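Local structure of glutathione S-transferase family protein (Populus trichocarpa, 5F06) at residues Trp99-Glu103 with Leu164-His169; Tyr174-Lys178 with Ala208-Asn212. The protein probably conjugates glutathione to electrophilic substrates as a Phi-class glutathione transferase, a type of reaction used in detoxification. One frame throughout, in Å; residues are numbered along the deposited sequence.

Interaction 1 (Trp99-Glu103 with Leu164-His169) is buried, its centre about 8 Å from the centre of the chain, whereas interaction 2 (Tyr174-Lys178 with Ala208-Asn212) lies about 11 Å from it and is only partly buried, with Lys178 exposed. The two are joined through consecutive helices, 164-167 and 170-176: the first rests on the long helix 90-120, the second meets the C-terminal end of helix 202-210. The chemistry changes accordingly. Interaction 1 combines close backbone approach at an alanine with histidines, a glutamate and a shared water; interaction 2 spans a wider gap with tyrosine rings, a methionine and direct hydrogen bonds to an asparagine.

Interaction 1. Residues Trp99-Glu103 with Leu164-His169; sequences WTEVE and LADLHH
Trp99-Glu103 is a turn within helix 90-120, and Leu164-His169 starts as the short helix 164-167. Leu164 edges the contact, its CB 4.3 Å from Thr100 CG2. Ala165 sets the spacing: its CA is 4.4 Å from Thr100 CA, allowed by its small side chain. Ala165 CB lies 3.7 Å from Trp99 CB, while Thr100, with chi1 p, brings its CG2 to 3.6 Å from Ala165 CA and turns OG1 back to Lys97. The CA-to-CB bond of His168 points toward helix 90-120 and chi1 is m; its ND1 is 2.7 Å from a water that donates to Thr100 O and Glu103 OE1, both at 2.6 Å, and its NE2 bonds to Thr70. An imidazole suits this buried place by engaging polar partners at both nitrogens. Glu103 CA stands 7.0 Å from His169 CA, so the backbones diverge from Ala165, leaving room for side chains and water. His169 folds back, chi1 m, so that ND1 donates to Ala165 O at 2.7 Å. Glu103 (chi1 t, chi2 m) lays its CG over one face of the His169 ring in a CH-pi contact, 3.5 Å from CG to the centroid. The Glu103 carboxylate also forms a salt bridge with glutathione-binding Arg67. This is the all-helical core of the GST C-terminal domain, joined by Arg67 and Thr70 to helix 66-76 of the thioredoxin-like domain, beside the glutathione site.

Interaction 2. Residues Tyr174-Lys178 with Ala208-Asn212; sequences YYLMK and AEGMN
Two hydrogen bonds converge on one carbonyl oxygen: Asn212 OD1 accepts from Tyr174 OH at 2.6 Å and from Lys178 NZ at 3.0 Å. Asn212, just beyond helix 202-210, has an extended backbone (phi/psi -96/136) and chi1 m, which brings its amide to these donors. The CA-to-CB bond of Tyr174, on helix 170-176, points toward the other segment, and with chi1 t the ring bridges the gap; Lys178, past that helix, reaches over as rotamer mttm. The backbones stay well apart, Tyr174 CA being 8.0 Å from Ala208 CA and Tyr175 CA 8.3 Å from Met211 CA. Met211 (chi1 m, chi2 t, chi3 p) fills most of this space. Its CB is 3.8 Å from Tyr174 CE2, and its CE lies over one face of the Tyr175 ring, 3.9 Å from the centroid, a CH-pi contact. Its SD makes oblique Met-aromatic contacts with both rings, 4.9 Å from the Tyr174 centroid and 5.3 Å from that of Tyr175. A flexible thioether can bend to touch both rings. Small Ala208 leaves room for the phenol, its CB 4.0 Å from Tyr174 CZ. Tyr175 OH bonds to Met9 O, and its side chain touches glutathione-binding Thr11. The chemistry thus grades from buried sulfur and aromatic packing to an outer polar clasp, in which a neutral amide receives the lysine without forming an ion pair.

Interaction 1. Residues Trp99-Glu103 with Leu164-His169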
ATOM      1  N   TRP A  99       1.475  -9.105  -4.939  1.00 11.73           N
ATOM      2  CA  TRP A  99       2.799  -8.534  -5.101  1.00 11.49           C
ATOM      3  C   TRP A  99       2.788  -7.016  -5.275  1.00 11.13           C
ATOM      4  O   TRP A  99       3.817  -6.382  -5.051  1.00 10.60           O
ATOM      5  CB  TRP A  99       3.513  -9.231  -6.261  1.00 11.19           C
ATOM      6  CG  TRP A  99       3.867 -10.626  -5.854  1.00 11.38           C
ATOM      7  CD1 TRP A  99       3.131 -11.755  -6.070  1.00 11.23           C
ATOM      8  CD2 TRP A  99       5.019 -11.035  -5.103  1.00 12.54           C
ATOM      9  NE1 TRP A  99       3.761 -12.842  -5.512  1.00 12.65           N
ATOM     10  CE2 TRP A  99       4.919 -12.428  -4.916  1.00 13.32           C
ATOM     11  CE3 TRP A  99       6.124 -10.360  -4.580  1.00 12.96           C
ATOM     12  CZ2 TRP A  99       5.889 -13.158  -4.232  1.00 15.73           C
ATOM     13  CZ3 TRP A  99       7.083 -11.087  -3.898  1.00 12.68           C
ATOM     14  CH2 TRP A  99       6.959 -12.470  -3.728  1.00 14.43           C
ATOM     15  N   THR A 100       1.641  -6.423  -5.614  1.00 10.18           N
ATOM     16  CA  THR A 100       1.533  -4.963  -5.530  1.00 10.76           C
ATOM     17  C   THR A 100       1.498  -4.552  -4.064  1.00 10.76           C
ATOM     18  O   THR A 100       2.012  -3.492  -3.704  1.00 11.94           O
ATOM     19  CB  THR A 100       0.287  -4.375  -6.248  1.00 11.99           C
ATOM     20  OG1 THR A 100      -0.918  -4.945  -5.723  1.00 12.70           O
ATOM     21  CG2 THR A 100       0.360  -4.608  -7.755  1.00 13.15           C
ATOM     22  N   GLU A 101       0.904  -5.391  -3.218  1.00  9.83           N
ATOM     23  CA  GLU A 101       0.866  -5.103  -1.791  1.00 10.70           C
ATOM     24  C   GLU A 101       2.248  -5.303  -1.186  1.00  9.30           C
ATOM     25  O   GLU A 101       2.628  -4.585  -0.272  1.00  9.46           O
ATOM     26  CB  GLU A 101      -0.159  -5.973  -1.066  1.00 11.10           C
ATOM     27  CG  GLU A 101      -1.589  -5.515  -1.260  1.00 13.02           C
ATOM     28  CD  GLU A 101      -1.823  -4.111  -0.732  1.00 14.64           C
ATOM     29  OE1 GLU A 101      -1.373  -3.814   0.396  1.00 13.42           O
ATOM     30  OE2 GLU A 101      -2.449  -3.301  -1.449  1.00 15.23           O
ATOM     31  N   VAL A 102       2.998  -6.270  -1.704  1.00 10.06           N
ATOM     32  CA  VAL A 102       4.371  -6.481  -1.263  1.00 11.64           C
ATOM     33  C   VAL A 102       5.205  -5.238  -1.568  1.00 11.13           C
ATOM     34  O   VAL A 102       6.003  -4.802  -0.742  1.00 12.29           O
ATOM     35  CB  VAL A 102       5.002  -7.724  -1.934  1.00 11.60           C
ATOM     36  CG1 VAL A 102       6.520  -7.759  -1.730  1.00 12.16           C
ATOM     37  CG2 VAL A 102       4.366  -8.988  -1.388  1.00 11.26           C
ATOM     38  N   GLU A 103       5.011  -4.665  -2.750  1.00  7.90           N
ATOM     39  CA  GLU A 103       5.735  -3.454  -3.125  1.00  7.74           C
ATOM     40  C   GLU A 103       5.392  -2.297  -2.191  1.00  8.10           C
ATOM     41  O   GLU A 103       6.275  -1.541  -1.772  1.00  9.43           O
ATOM     42  CB  GLU A 103       5.431  -3.072  -4.575  1.00  7.97           C
ATOM     43  CG  GLU A 103       6.315  -1.947  -5.132  1.00  9.65           C
ATOM     44  CD  GLU A 103       5.793  -0.553  -4.820  1.00 10.92           C
ATOM     45  OE1 GLU A 103       4.557  -0.384  -4.714  1.00 10.34           O
ATOM     46  OE2 GLU A 103       6.620   0.379  -4.691  1.00 13.31           O
ATOM     47  N   LEU A 164       1.375  -5.103 -13.137  1.00 11.09           N
ATOM     48  CA  LEU A 164       1.402  -3.865 -12.367  1.00 10.57           C
ATOM     49  C   LEU A 164       2.337  -3.978 -11.162  1.00 10.66           C
ATOM     50  O   LEU A 164       2.931  -2.987 -10.733  1.00 10.39           O
ATOM     51  CB  LEU A 164      -0.011  -3.502 -11.907  1.00 10.35           C
ATOM     52  CG  LEU A 164      -0.171  -2.120 -11.274  1.00 10.81           C
ATOM     53  CD1 LEU A 164       0.044  -1.016 -12.306  1.00 11.18           C
ATOM     54  CD2 LEU A 164      -1.545  -2.007 -10.630  1.00 11.46           C
ATOM     55  N   ALA A 165       2.464  -5.190 -10.625  1.00  9.51           N
ATOM     56  CA  ALA A 165       3.354  -5.449  -9.496  1.00  8.00           C
ATOM     57  C   ALA A 165       4.790  -5.059  -9.824  1.00  9.59           C
ATOM     58  O   ALA A 165       5.427  -4.333  -9.063  1.00  9.43           O
ATOM     59  CB  ALA A 165       3.283  -6.919  -9.086  1.00  7.72           C
ATOM     60  N   ASP A 166       5.300  -5.542 -10.954  1.00 10.09           N
ATOM     61  CA  ASP A 166       6.654  -5.203 -11.375  1.00 10.38           C
ATOM     62  C   ASP A 166       6.771  -3.711 -11.665  1.00 11.25           C
ATOM     63  O   ASP A 166       7.716  -3.053 -11.224  1.00 12.03           O
ATOM     64  CB  ASP A 166       7.050  -6.006 -12.613  1.00 10.65           C
ATOM     65  CG  ASP A 166       6.729  -7.476 -12.479  1.00 10.29           C
ATOM     66  OD1 ASP A 166       7.547  -8.220 -11.892  1.00  9.46           O
ATOM     67  OD2 ASP A 166       5.650  -7.882 -12.964  1.00 10.99           O
ATOM     68  N   LEU A 167       5.798  -3.191 -12.408  1.00  9.48           N
ATOM     69  CA  LEU A 167       5.796  -1.797 -12.839  1.00 10.04           C
ATOM     70  C   LEU A 167       6.011  -0.828 -11.683  1.00  9.52           C
ATOM     71  O   LEU A 167       6.781   0.133 -11.800  1.00  8.42           O
ATOM     72  CB  LEU A 167       4.478  -1.472 -13.550  1.00  9.57           C
ATOM     73  CG  LEU A 167       4.356  -0.064 -14.147  1.00  8.34           C
ATOM     74  CD1 LEU A 167       3.499  -0.092 -15.400  1.00  8.91           C
ATOM     75  CD2 LEU A 167       3.792   0.949 -13.145  1.00  8.18           C
ATOM     76  N   HIS A 168       5.335  -1.074 -10.564  1.00  8.92           N
ATOM     77  CA  HIS A 168       5.407  -0.152  -9.440  1.00  9.31           C
ATOM     78  C   HIS A 168       6.823  -0.015  -8.885  1.00  9.47           C
ATOM     79  O   HIS A 168       7.121   0.965  -8.208  1.00  9.84           O
ATOM     80  CB  HIS A 168       4.448  -0.584  -8.328  1.00  8.81           C
ATOM     81  CG  HIS A 168       3.019  -0.261  -8.618  1.00  8.16           C
ATOM     82  ND1 HIS A 168       1.981  -0.690  -7.821  1.00  9.35           N
ATOM     83  CD2 HIS A 168       2.454   0.456  -9.620  1.00  8.27           C
ATOM     84  CE1 HIS A 168       0.836  -0.255  -8.321  1.00  9.42           C
ATOM     85  NE2 HIS A 168       1.096   0.442  -9.411  1.00  8.71           N
ATOM     86  N   HIS A 169       7.690  -0.979  -9.193  1.00  9.56           N
ATOM     87  CA  HIS A 169       9.076  -0.978  -8.703  1.00 10.00           C
ATOM     88  C   HIS A 169      10.023  -0.105  -9.526  1.00  9.78           C
ATOM     89  O   HIS A 169      11.142   0.177  -9.101  1.00 10.30           O
ATOM     90  CB  HIS A 169       9.647  -2.397  -8.702  1.00  8.67           C
ATOM     91  CG  HIS A 169       9.027  -3.309  -7.695  1.00 10.18           C
ATOM     92  ND1 HIS A 169       7.794  -3.895  -7.879  1.00 10.62           N
ATOM     93  CD2 HIS A 169       9.479  -3.753  -6.499  1.00 11.13           C
ATOM     94  CE1 HIS A 169       7.509  -4.654  -6.838  1.00 11.30           C
ATOM     95  NE2 HIS A 169       8.517  -4.588  -5.986  1.00 10.90           N
TER
HETATM   96  O   HOH W   1       2.273  -1.537  -5.326  1.00  7.64           O

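Interaction 2. Residues Tyr174-Lys178 with Ala208-Asn212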
ATOM      1  N   TYR A 174      15.040   2.697 -10.361  1.00 12.00           N
ATOM      2  CA  TYR A 174      15.812   3.385 -11.390  1.00 12.73           C
ATOM      3  C   TYR A 174      16.824   4.333 -10.751  1.00 12.72           C
ATOM      4  O   TYR A 174      17.983   4.401 -11.169  1.00 12.80           O
ATOM      5  CB  TYR A 174      14.899   4.158 -12.348  1.00 14.01           C
ATOM      6  CG  TYR A 174      15.664   4.789 -13.486  1.00 16.33           C
ATOM      7  CD1 TYR A 174      16.237   4.000 -14.473  1.00 16.70           C
ATOM      8  CD2 TYR A 174      15.831   6.163 -13.565  1.00 15.90           C
ATOM      9  CE1 TYR A 174      16.945   4.556 -15.508  1.00 17.48           C
ATOM     10  CE2 TYR A 174      16.544   6.731 -14.604  1.00 17.27           C
ATOM     11  CZ  TYR A 174      17.096   5.922 -15.572  1.00 17.33           C
ATOM     12  OH  TYR A 174      17.810   6.471 -16.612  1.00 17.68           O
ATOM     13  N   TYR A 175      16.391   5.052  -9.722  1.00 12.16           N
ATOM     14  CA  TYR A 175      17.278   5.988  -9.047  1.00 11.53           C
ATOM     15  C   TYR A 175      18.269   5.272  -8.132  1.00 12.15           C
ATOM     16  O   TYR A 175      19.419   5.701  -8.011  1.00 12.36           O
ATOM     17  CB  TYR A 175      16.465   7.010  -8.255  1.00 12.88           C
ATOM     18  CG  TYR A 175      15.933   8.170  -9.082  1.00 15.08           C
ATOM     19  CD1 TYR A 175      16.628   8.646 -10.191  1.00 17.85           C
ATOM     20  CD2 TYR A 175      14.746   8.800  -8.743  1.00 15.96           C
ATOM     21  CE1 TYR A 175      16.151   9.703 -10.939  1.00 18.84           C
ATOM     22  CE2 TYR A 175      14.262   9.865  -9.490  1.00 16.89           C
ATOM     23  CZ  TYR A 175      14.972  10.309 -10.584  1.00 17.06           C
ATOM     24  OH  TYR A 175      14.509  11.367 -11.334  1.00 16.73           O
ATOM     25  N   LEU A 176      17.836   4.186  -7.495  1.00 13.50           N
ATOM     26  CA  LEU A 176      18.734   3.380  -6.673  1.00 14.24           C
ATOM     27  C   LEU A 176      19.936   2.920  -7.497  1.00 14.84           C
ATOM     28  O   LEU A 176      21.074   2.928  -7.021  1.00 14.65           O
ATOM     29  CB  LEU A 176      18.000   2.168  -6.092  1.00 12.86           C
ATOM     30  CG  LEU A 176      18.827   1.199  -5.239  1.00 16.29           C
ATOM     31  CD1 LEU A 176      18.692   1.519  -3.764  1.00 18.42           C
ATOM     32  CD2 LEU A 176      18.430  -0.241  -5.512  1.00 17.90           C
ATOM     33  N   MET A 177      19.685   2.537  -8.743  1.00 13.74           N
ATOM     34  CA  MET A 177      20.738   1.975  -9.583  1.00 13.53           C
ATOM     35  C   MET A 177      21.770   3.024  -9.990  1.00 15.01           C
ATOM     36  O   MET A 177      22.818   2.686 -10.541  1.00 14.99           O
ATOM     37  CB  MET A 177      20.132   1.319 -10.824  1.00 12.39           C
ATOM     38  CG  MET A 177      19.281   0.089 -10.507  1.00 11.57           C
ATOM     39  SD  MET A 177      20.140  -1.162  -9.533  1.00 15.52           S
ATOM     40  CE  MET A 177      21.275  -1.803 -10.758  1.00 15.06           C
ATOM     41  N   LYS A 178      21.477   4.290  -9.712  1.00 16.81           N
ATOM     42  CA  LYS A 178      22.428   5.370  -9.961  1.00 18.42           C
ATOM     43  C   LYS A 178      23.379   5.563  -8.780  1.00 18.60           C
ATOM     44  O   LYS A 178      24.368   6.287  -8.888  1.00 20.94           O
ATOM     45  CB  LYS A 178      21.690   6.683 -10.238  1.00 18.23           C
ATOM     46  CG  LYS A 178      20.778   6.652 -11.451  1.00 19.92           C
ATOM     47  CD  LYS A 178      20.123   8.006 -11.661  1.00 21.70           C
ATOM     48  CE  LYS A 178      19.310   8.044 -12.942  1.00 21.51           C
ATOM     49  NZ  LYS A 178      20.172   7.971 -14.158  1.00 23.20           N
ATOM     50  N   ALA A 208      12.179   6.989 -18.647  1.00 21.88           N
ATOM     51  CA  ALA A 208      13.518   7.039 -18.070  1.00 21.16           C
ATOM     52  C   ALA A 208      14.261   8.300 -18.493  1.00 25.06           C
ATOM     53  O   ALA A 208      15.059   8.839 -17.729  1.00 26.34           O
ATOM     54  CB  ALA A 208      14.311   5.803 -18.472  1.00 20.41           C
ATOM     55  N   GLU A 209      13.993   8.765 -19.709  1.00 27.20           N
ATOM     56  CA  GLU A 209      14.623   9.974 -20.229  1.00 34.95           C
ATOM     57  C   GLU A 209      14.351  11.156 -19.308  1.00 33.27           C
ATOM     58  O   GLU A 209      15.249  11.943 -19.002  1.00 35.12           O
ATOM     59  CB  GLU A 209      14.110  10.298 -21.637  1.00 41.43           C
ATOM     60  CG  GLU A 209      14.209   9.154 -22.633  1.00 43.43           C
ATOM     61  CD  GLU A 209      13.697   9.536 -24.016  1.00 47.59           C
ATOM     62  OE1 GLU A 209      13.113   8.666 -24.698  1.00 46.59           O
ATOM     63  OE2 GLU A 209      13.878  10.704 -24.418  1.00 52.07           O
ATOM     64  N   GLY A 210      13.102  11.269 -18.866  1.00 27.80           N
ATOM     65  CA  GLY A 210      12.679  12.388 -18.049  1.00 28.77           C
ATOM     66  C   GLY A 210      13.246  12.342 -16.644  1.00 27.71           C
ATOM     67  O   GLY A 210      13.255  13.350 -15.940  1.00 29.71           O
ATOM     68  N   MET A 211      13.720  11.171 -16.232  1.00 26.36           N
ATOM     69  CA  MET A 211      14.269  11.005 -14.892  1.00 28.17           C
ATOM     70  C   MET A 211      15.772  11.279 -14.848  1.00 32.68           C
ATOM     71  O   MET A 211      16.382  11.239 -13.778  1.00 33.78           O
ATOM     72  CB  MET A 211      13.984   9.593 -14.383  1.00 25.06           C
ATOM     73  CG  MET A 211      12.511   9.210 -14.446  1.00 20.51           C
ATOM     74  SD  MET A 211      12.165   7.630 -13.668  1.00 21.10           S
ATOM     75  CE  MET A 211      12.409   8.063 -11.948  1.00 18.60           C
ATOM     76  N   ASN A 212      16.361  11.566 -16.007  1.00 39.25           N
ATOM     77  CA  ASN A 212      17.805  11.785 -16.107  1.00 46.02           C
ATOM     78  C   ASN A 212      18.197  13.257 -16.050  1.00 51.27           C
ATOM     79  O   ASN A 212      17.573  14.097 -16.701  1.00 51.64           O
ATOM     80  CB  ASN A 212      18.342  11.172 -17.400  1.00 49.72           C
ATOM     81  CG  ASN A 212      18.235   9.664 -17.419  1.00 48.50           C
ATOM     82  OD1 ASN A 212      18.372   9.008 -16.387  1.00 46.13           O
ATOM     83  ND2 ASN A 212      17.985   9.103 -18.596  1.00 50.30           N
TER